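Probable adenylyl-sulfate kinase (Synechocystis sp., PDB 5CB8) catalyses the ATP-dependent phosphorylation of adenosine 5'-phosphosulfate at its 3' position, giving 3'-phosphoadenylyl sulfate in sulfur metabolism. Local coordinates at residues V58-V63 / L101-S106; N128-V133 / R172-E177. One frame throughout, in Å; residues are numbered along the deposited sequence. Where two conformers were deposited one is given.

Both contacts belong to one five-stranded parallel sheet, interaction 1 within it and interaction 2 just past the ends of two of its strands; the order across is 56-60, 99-103, 26-31, 122-127, 169-171. Interaction 1 pairs the first two strands and runs on into the adenosine-5'-phosphosulfate pocket. Interaction 2 joins the loop leading from strand 122-127 into helix 131-137 and the loop between strand 169-171 and helix 178-191. The centres of interactions 1 and 2 are 19 Å apart, their nearest atoms about 10 Å. Along the chain, interaction 1 closes before interaction 2 opens. Strand 26-31, leading to the ATP-binding loop assigned by similarity, lies between the two pairs; only interaction 1 holds the bound substrate directly.

Interaction 1. Residues V58-V63 / L101-S106. With ADX (adenosine-5'-phosphosulfate), chain G.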
ATOM      1  N   VAL B  58       6.486   9.389   0.828  1.00 19.32           N
ATOM      2  CA  VAL B  58       7.202   9.060   2.060  1.00 18.59           C
ATOM      3  C   VAL B  58       6.390   8.053   2.848  1.00 22.33           C
ATOM      4  O   VAL B  58       5.187   8.241   3.031  1.00 15.87           O
ATOM      5  CB  VAL B  58       7.414  10.306   2.927  1.00 20.83           C
ATOM      6  CG1 VAL B  58       8.090   9.937   4.248  1.00 21.17           C
ATOM      7  CG2 VAL B  58       8.247  11.320   2.174  1.00 18.85           C
ATOM      8  N   LEU B  59       7.034   6.971   3.282  1.00 14.89           N
ATOM      9  CA  LEU B  59       6.392   6.010   4.170  1.00 14.30           C
ATOM     10  C   LEU B  59       7.199   5.970   5.464  1.00 17.79           C
ATOM     11  O   LEU B  59       8.222   5.290   5.553  1.00 14.89           O
ATOM     12  CB  LEU B  59       6.297   4.623   3.510  1.00 15.69           C
ATOM     13  CG  LEU B  59       5.444   4.535   2.228  1.00 14.36           C
ATOM     14  CD1 LEU B  59       5.574   3.157   1.571  1.00 17.03           C
ATOM     15  CD2 LEU B  59       3.972   4.842   2.518  1.00 15.28           C
ATOM     16  N   ASP B  60       6.743   6.742   6.448  1.00 18.84           N
ATOM     17  CA  ASP B  60       7.392   6.863   7.746  1.00 15.46           C
ATOM     18  C   ASP B  60       6.699   5.907   8.706  1.00 18.27           C
ATOM     19  O   ASP B  60       5.480   5.995   8.904  1.00 17.39           O
ATOM     20  CB  ASP B  60       7.233   8.315   8.221  1.00 18.34           C
ATOM     21  CG  ASP B  60       7.930   8.606   9.554  1.00 28.49           C
ATOM     22  OD1 ASP B  60       8.259   7.675  10.319  1.00 21.73           O
ATOM     23  OD2 ASP B  60       8.124   9.805   9.846  1.00 36.38           O
ATOM     24  N   GLY B  61       7.467   4.998   9.309  1.00 14.51           N
ATOM     25  CA  GLY B  61       6.912   4.021  10.236  1.00 13.92           C
ATOM     26  C   GLY B  61       5.981   4.596  11.296  1.00 16.16           C
ATOM     27  O   GLY B  61       4.912   4.023  11.566  1.00 18.56           O
ATOM     28  N   ASP B  62       6.384   5.713  11.904  1.00 15.07           N
ATOM     29  CA  ASP B  62       5.571   6.357  12.938  1.00 17.98           C
ATOM     30  C   ASP B  62       4.217   6.765  12.378  1.00 21.82           C
ATOM     31  O   ASP B  62       3.205   6.732  13.078  1.00 21.76           O
ATOM     32  CB  ASP B  62       6.234   7.631  13.456  1.00 17.87           C
ATOM     33  CG  ASP B  62       7.601   7.397  14.075  1.00 31.16           C
ATOM     34  OD1 ASP B  62       7.971   6.232  14.339  1.00 24.64           O
ATOM     35  OD2 ASP B  62       8.306   8.411  14.303  1.00 38.61           O
ATOM     36  N   VAL B  63       4.210   7.201  11.123  1.00 18.39           N
ATOM     37  CA  VAL B  63       2.979   7.704  10.509  1.00 17.93           C
ATOM     38  C   VAL B  63       2.136   6.565   9.930  1.00 19.92           C
ATOM     39  O   VAL B  63       0.922   6.507  10.155  1.00 20.73           O
ATOM     40  CB  VAL B  63       3.284   8.736   9.421  1.00 16.64           C
ATOM     41  CG1 VAL B  63       1.999   9.198   8.747  1.00 21.08           C
ATOM     42  CG2 VAL B  63       4.013   9.932  10.034  1.00 19.90           C
ATOM     43  N   LEU B 101      10.549   7.120  -0.145  1.00 17.17           N
ATOM     44  CA  LEU B 101      11.403   7.300   1.032  1.00 15.87           C
ATOM     45  C   LEU B 101      10.785   6.554   2.199  1.00 17.54           C
ATOM     46  O   LEU B 101       9.710   6.924   2.667  1.00 19.13           O
ATOM     47  CB  LEU B 101      11.515   8.786   1.407  1.00 16.81           C
ATOM     48  CG  LEU B 101      12.532   9.688   0.707  1.00 33.22           C
ATOM     49  CD1 LEU B 101      12.621   9.413  -0.766  1.00 29.10           C
ATOM     50  CD2 LEU B 101      12.215  11.158   0.947  1.00 30.54           C
ATOM     51  N   VAL B 102      11.457   5.510   2.675  1.00 14.53           N
ATOM     52  CA  VAL B 102      10.963   4.763   3.835  1.00 13.89           C
ATOM     53  C   VAL B 102      11.808   5.093   5.052  1.00 14.65           C
ATOM     54  O   VAL B 102      13.040   5.133   4.970  1.00 15.34           O
ATOM     55  CB  VAL B 102      11.005   3.249   3.591  1.00 13.31           C
ATOM     56  CG1 VAL B 102      10.596   2.481   4.868  1.00 12.81           C
ATOM     57  CG2 VAL B 102      10.084   2.877   2.428  1.00 14.99           C
ATOM     58  N   SER B 103      11.147   5.353   6.175  1.00 13.94           N
ATOM     59  CA  SER B 103      11.844   5.557   7.435  1.00 14.08           C
ATOM     60  C   SER B 103      11.217   4.617   8.453  1.00 15.53           C
ATOM     61  O   SER B 103      10.078   4.824   8.875  1.00 15.43           O
ATOM     62  CB  SER B 103      11.695   7.000   7.912  1.00 19.12           C
ATOM     63  OG  SER B 103      12.357   7.193   9.154  1.00 19.87           O
ATOM     64  N   ALA B 104      11.954   3.582   8.842  1.00 14.28           N
ATOM     65  CA  ALA B 104      11.426   2.586   9.768  1.00 12.68           C
ATOM     66  C   ALA B 104      12.583   1.937  10.497  1.00 15.13           C
ATOM     67  O   ALA B 104      13.631   1.703   9.903  1.00 13.95           O
ATOM     68  CB  ALA B 104      10.614   1.528   9.012  1.00 15.55           C
ATOM     69  N   ILE B 105      12.399   1.647  11.782  1.00 13.10           N
ATOM     70  CA  ILE B 105      13.471   1.013  12.539  1.00 13.27           C
ATOM     71  C   ILE B 105      13.942  -0.225  11.791  1.00 18.52           C
ATOM     72  O   ILE B 105      15.144  -0.390  11.599  1.00 16.00           O
ATOM     73  CB  ILE B 105      13.054   0.646  13.972  1.00 15.68           C
ATOM     74  CG1 ILE B 105      12.924   1.907  14.829  1.00 13.07           C
ATOM     75  CG2 ILE B 105      14.090  -0.281  14.609  1.00 12.67           C
ATOM     76  CD1 ILE B 105      12.447   1.599  16.253  1.00 15.85           C
ATOM     77  N   SER B 106      12.992  -1.038  11.314  1.00 12.54           N
ATOM     78  CA  SER B 106      13.297  -2.257  10.551  1.00 12.05           C
ATOM     79  C   SER B 106      14.524  -2.997  11.080  1.00 12.30           C
ATOM     80  O   SER B 106      15.546  -3.105  10.391  1.00 14.24           O
ATOM     81  CB  SER B 106      13.463  -1.948   9.058  1.00 12.98           C
ATOM     82  OG  SER B 106      14.287  -0.812   8.831  1.00 15.69           O
TER
HETATM   83  SB  ADX G 301       9.606  -1.348  13.226  1.00 13.95           S
HETATM   84  O1B ADX G 301       8.379  -2.109  12.959  1.00 14.18           O
HETATM   85  O2B ADX G 301      10.296  -0.982  11.976  1.00 14.54           O
HETATM   86  O3B ADX G 301      10.479  -2.146  14.098  1.00 13.25           O
HETATM   87  PA  ADX G 301       8.690   1.257  13.332  1.00 14.47           P
HETATM   88  O1A ADX G 301       7.516   0.949  12.409  1.00 13.39           O
HETATM   89  O2A ADX G 301       9.756   2.112  12.654  1.00 12.43           O
HETATM   90  O3A ADX G 301       9.263  -0.081  13.979  1.00 14.20           O
HETATM   91  O5' ADX G 301       8.104   2.067  14.584  1.00 13.74           O
HETATM   92  C5' ADX G 301       8.980   2.563  15.553  1.00 13.53           C
HETATM   93  C4' ADX G 301       8.455   3.649  16.316  1.00 19.12           C
HETATM   94  O4' ADX G 301       7.446   3.116  17.247  1.00 20.96           O
HETATM   95  C3' ADX G 301       9.497   4.279  17.133  1.00 31.36           C
HETATM   96  O3' ADX G 301       9.891   5.436  16.538  1.00 38.44           O
HETATM   97  C2' ADX G 301       8.848   4.586  18.429  1.00 37.22           C
HETATM   98  O2' ADX G 301       8.404   5.863  18.427  1.00 48.90           O
HETATM   99  C1' ADX G 301       7.661   3.683  18.523  1.00 26.83           C
HETATM  100  N9  ADX G 301       7.752   2.622  19.484  1.00 24.54           N
HETATM  101  C8  ADX G 301       6.815   2.290  20.405  1.00 22.23           C
HETATM  102  N7  ADX G 301       7.181   1.150  20.998  1.00 18.79           N
HETATM  103  C5  ADX G 301       8.352   0.735  20.453  1.00 18.15           C
HETATM  104  C6  ADX G 301       9.167  -0.374  20.674  1.00 14.88           C
HETATM  105  N6  ADX G 301       8.791  -1.397  21.635  1.00 14.62           N
HETATM  106  N1  ADX G 301      10.300  -0.499  19.953  1.00 17.18           N
HETATM  107  C2  ADX G 301      10.633   0.422  19.021  1.00 16.78           C
HETATM  108  N3  ADX G 301       9.864   1.494  18.780  1.00 16.84           N
HETATM  109  C4  ADX G 301       8.717   1.676  19.478  1.00 20.04           C
HETATM  110  O   HOH W   1      10.565   6.880  11.376  1.00 23.53           O
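V58-D60 and L101-S103 pair as neighbouring parallel strands, their directions 6° apart, with V58 opposite L101, L59 opposite V102 and D60 opposite S103. L59 N donates to L101 O (2.7 Å), S103 N returns a bond to L59 O, and G61 N reaches S103 O at 2.7 Å. This last bond is nearly straight, 174° at the hydrogen, and carries the pairing into the first turn of helix 61-64.

Side chains alternate between the faces. V58 and L101 meet through methyls CG2 and CD2, crossing at an angle; on the reverse face CB of L59 approaches CG2 of V102. D60 and S103 are joined by a water that donates to D60 OD1 (2.7 Å) and is hydrogen-bonded to S103 OG (2.9 Å). With CG of D60 anti to its N (chi1 -177°), the carboxylate reaches forward, and OD1 also accepts from D62 N (3.1 Å), above the carboxylate plane: an N-cap.

Beyond the strand ends both segments grip the substrate. D62 OD1 accepts from ADX O3' (3.0 Å), the hydroxyl that the reaction phosphorylates. I105 N donates to O2A of the ADX phosphate (2.8 Å), and S106 N to O2B of its sulfate (2.8 Å). Having no side chain, G61 leaves its substrate-facing side to the phosphate. S106, the phosphoserine intermediate by similarity, turns OG back onto A104 O, above that carbonyl's plane; W29 and T31 bond the same hydroxyl.

V58 and S103 face helix 38-50, whose K38 and T39 belong to the ATP site assigned by similarity, whereas L59 and V102 face helix 76-94, which links the two strands in a beta-alpha-beta crossover. L59 also packs on L92 of the second subunit, and V102 and A104 bond through their backbones to strand 26-31.

Interaction 2. Residues N128-V133 / R172-E177; sequences NAPLAV and RTDLEE
N128 and R172 set their side chains side by side: CG of N128 is anti to the backbone N (chi1 -179°), while R172 starts at chi1 -64° and runs extended to NE. The amide and guanidinium planes stand 83° apart, with ND2 of N128 3.9 Å from NE of R172. E170 OE1 accepts a hydrogen bond from N128 ND2 and forms a salt bridge with R172 NE. On the backbone side, N128 O receives the CA-H of R172 (CA to O 3.2 Å) and a weak hydrogen bond from T173 N (3.4 Å). CB of A129 lies 3.5 Å from OG1 of T173, a hydroxyl bonded to A36 O in the ATP-binding loop assigned by similarity.

D174 was deposited in two conformers, so its placement is uncertain; in the one given, OD2 lies 3.3 Å from CD of P130. Replacing P130 by a glycine removes the ring and would probably open a gap beside D174 and leave the entry to helix 131-137 freer to flex. The contact, with a single weak direct hydrogen bond, probably owes its cohesion largely to E170, shared by the two side chains, and to backbone bonding of N128 with C171, which precedes R172.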
ATOM      1  N   ASN B 128      23.053   5.611  11.456  1.00 16.16           N
ATOM      2  CA  ASN B 128      23.805   4.997  12.540  1.00 15.48           C
ATOM      3  C   ASN B 128      24.172   6.006  13.622  1.00 17.95           C
ATOM      4  O   ASN B 128      25.111   6.788  13.452  1.00 16.70           O
ATOM      5  CB  ASN B 128      25.077   4.368  11.948  1.00 18.24           C
ATOM      6  CG  ASN B 128      25.944   3.659  12.982  1.00 23.07           C
ATOM      7  OD1 ASN B 128      25.565   3.495  14.147  1.00 22.16           O
ATOM      8  ND2 ASN B 128      27.117   3.206  12.540  1.00 17.14           N
ATOM      9  N   ALA B 129      23.431   5.990  14.728  1.00 17.53           N
ATOM     10  CA  ALA B 129      23.788   6.766  15.916  1.00 17.98           C
ATOM     11  C   ALA B 129      24.034   5.804  17.072  1.00 19.68           C
ATOM     12  O   ALA B 129      23.359   4.784  17.173  1.00 18.40           O
ATOM     13  CB  ALA B 129      22.670   7.742  16.266  1.00 22.00           C
ATOM     14  N   PRO B 130      24.991   6.125  17.956  1.00 18.40           N
ATOM     15  CA  PRO B 130      25.254   5.225  19.085  1.00 21.08           C
ATOM     16  C   PRO B 130      24.027   5.124  19.982  1.00 19.91           C
ATOM     17  O   PRO B 130      23.291   6.111  20.114  1.00 19.79           O
ATOM     18  CB  PRO B 130      26.379   5.932  19.838  1.00 18.58           C
ATOM     19  CG  PRO B 130      27.065   6.773  18.791  1.00 25.28           C
ATOM     20  CD  PRO B 130      25.946   7.246  17.905  1.00 24.47           C
ATOM     21  N   LEU B 131      23.801   3.958  20.580  1.00 15.95           N
ATOM     22  CA  LEU B 131      22.675   3.793  21.488  1.00 15.54           C
ATOM     23  C   LEU B 131      22.715   4.836  22.597  1.00 23.68           C
ATOM     24  O   LEU B 131      21.684   5.406  22.960  1.00 18.31           O
ATOM     25  CB  LEU B 131      22.663   2.389  22.102  1.00 19.33           C
ATOM     26  CG  LEU B 131      21.534   2.147  23.118  1.00 21.20           C
ATOM     27  CD1 LEU B 131      20.195   1.976  22.410  1.00 20.16           C
ATOM     28  CD2 LEU B 131      21.811   0.936  23.991  1.00 23.53           C
ATOM     29  N   ALA B 132      23.906   5.097  23.129  1.00 16.83           N
ATOM     30  CA  ALA B 132      24.023   6.018  24.261  1.00 20.78           C
ATOM     31  C   ALA B 132      23.597   7.432  23.875  1.00 23.14           C
ATOM     32  O   ALA B 132      23.026   8.161  24.684  1.00 20.83           O
ATOM     33  CB  ALA B 132      25.451   6.019  24.809  1.00 23.02           C
ATOM     34  N   VAL B 133      23.888   7.822  22.640  1.00 17.56           N
ATOM     35  CA  VAL B 133      23.529   9.156  22.177  1.00 18.95           C
ATOM     36  C   VAL B 133      22.007   9.283  22.063  1.00 19.59           C
ATOM     37  O   VAL B 133      21.418  10.267  22.525  1.00 22.49           O
ATOM     38  CB  VAL B 133      24.217   9.473  20.836  1.00 18.85           C
ATOM     39  CG1 VAL B 133      23.572  10.676  20.175  1.00 22.59           C
ATOM     40  CG2 VAL B 133      25.728   9.705  21.047  1.00 19.09           C
ATOM     41  N   ARG B 172      26.439   8.579   9.863  1.00 18.38           N
ATOM     42  CA  ARG B 172      26.760   8.548  11.284  1.00 18.45           C
ATOM     43  C   ARG B 172      26.354   9.886  11.878  1.00 21.17           C
ATOM     44  O   ARG B 172      27.154  10.824  11.936  1.00 21.40           O
ATOM     45  CB  ARG B 172      28.248   8.227  11.497  1.00 22.53           C
ATOM     46  CG  ARG B 172      28.565   6.827  10.971  1.00 19.04           C
ATOM     47  CD  ARG B 172      29.995   6.348  11.205  1.00 21.72           C
ATOM     48  NE  ARG B 172      30.081   4.942  10.798  1.00 28.84           N
ATOM     49  CZ  ARG B 172      31.165   4.181  10.885  1.00 32.07           C
ATOM     50  NH1 ARG B 172      32.295   4.675  11.366  1.00 31.39           N
ATOM     51  NH2 ARG B 172      31.111   2.916  10.485  1.00 29.15           N
ATOM     52  N   THR B 173      25.096   9.967  12.312  1.00 18.10           N
ATOM     53  CA  THR B 173      24.466  11.260  12.583  1.00 18.48           C
ATOM     54  C   THR B 173      25.047  12.008  13.772  1.00 20.29           C
ATOM     55  O   THR B 173      24.814  13.208  13.905  1.00 21.98           O
ATOM     56  CB  THR B 173      22.942  11.127  12.740  1.00 17.64           C
ATOM     57  OG1 THR B 173      22.662  10.121  13.715  1.00 16.92           O
ATOM     58  CG2 THR B 173      22.320  10.713  11.421  1.00 19.50           C
ATOM     59  N   ASP B 174      25.801  11.313  14.625  1.00 19.27           N
ATOM     60  CA  ASP B 174      26.483  11.959  15.743  0.60 25.54           C
ATOM     61  C   ASP B 174      27.798  12.599  15.306  1.00 30.25           C
ATOM     62  O   ASP B 174      28.414  13.365  16.062  1.00 23.37           O
ATOM     63  CB  ASP B 174      26.755  10.951  16.860  0.60 21.26           C
ATOM     64  CG  ASP B 174      27.488   9.714  16.370  0.60 22.04           C
ATOM     65  OD1 ASP B 174      27.148   9.184  15.283  0.60 18.98           O
ATOM     66  OD2 ASP B 174      28.394   9.252  17.090  0.60 26.43           O
ATOM     67  N   LEU B 175      28.227  12.292  14.082  1.00 21.44           N
ATOM     68  CA  LEU B 175      29.544  12.739  13.604  1.00 25.73           C
ATOM     69  C   LEU B 175      29.503  13.521  12.293  1.00 29.66           C
ATOM     70  O   LEU B 175      30.539  13.984  11.806  1.00 30.67           O
ATOM     71  CB  LEU B 175      30.481  11.538  13.437  1.00 26.94           C
ATOM     72  CG  LEU B 175      30.626  10.597  14.630  1.00 27.37           C
ATOM     73  CD1 LEU B 175      31.431   9.361  14.243  1.00 34.42           C
ATOM     74  CD2 LEU B 175      31.270  11.313  15.816  1.00 32.99           C
ATOM     75  N   GLU B 176      28.320  13.659  11.705  1.00 22.49           N
ATOM     76  CA  GLU B 176      28.204  14.421  10.465  1.00 30.66           C
ATOM     77  C   GLU B 176      27.006  15.360  10.512  1.00 36.10           C
ATOM     78  O   GLU B 176      26.002  15.072  11.170  1.00 32.93           O
ATOM     79  CB  GLU B 176      28.139  13.484   9.251  1.00 38.84           C
ATOM     80  CG  GLU B 176      27.179  12.340   9.416  1.00 40.45           C
ATOM     81  CD  GLU B 176      27.211  11.334   8.276  1.00 33.87           C
ATOM     82  OE1 GLU B 176      28.105  10.451   8.249  1.00 27.87           O
ATOM     83  OE2 GLU B 176      26.311  11.413   7.415  1.00 25.04           O
ATOM     84  N   GLU B 177      27.122  16.498   9.837  1.00 30.85           N
ATOM     85  CA  GLU B 177      26.027  17.458   9.776  1.00 32.83           C
ATOM     86  C   GLU B 177      24.910  16.938   8.877  1.00 30.56           C
ATOM     87  O   GLU B 177      25.146  16.082   8.016  1.00 28.50           O
ATOM     88  CB  GLU B 177      26.534  18.815   9.280  1.00 42.67           C
ATOM     89  CG  GLU B 177      27.544  19.464  10.221  1.00 49.37           C
ATOM     90  CD  GLU B 177      27.046  19.515  11.655  1.00 69.12           C
ATOM     91  OE1 GLU B 177      25.991  20.142  11.899  1.00 74.47           O
ATOM     92  OE2 GLU B 177      27.705  18.919  12.537  1.00 79.53           O
TER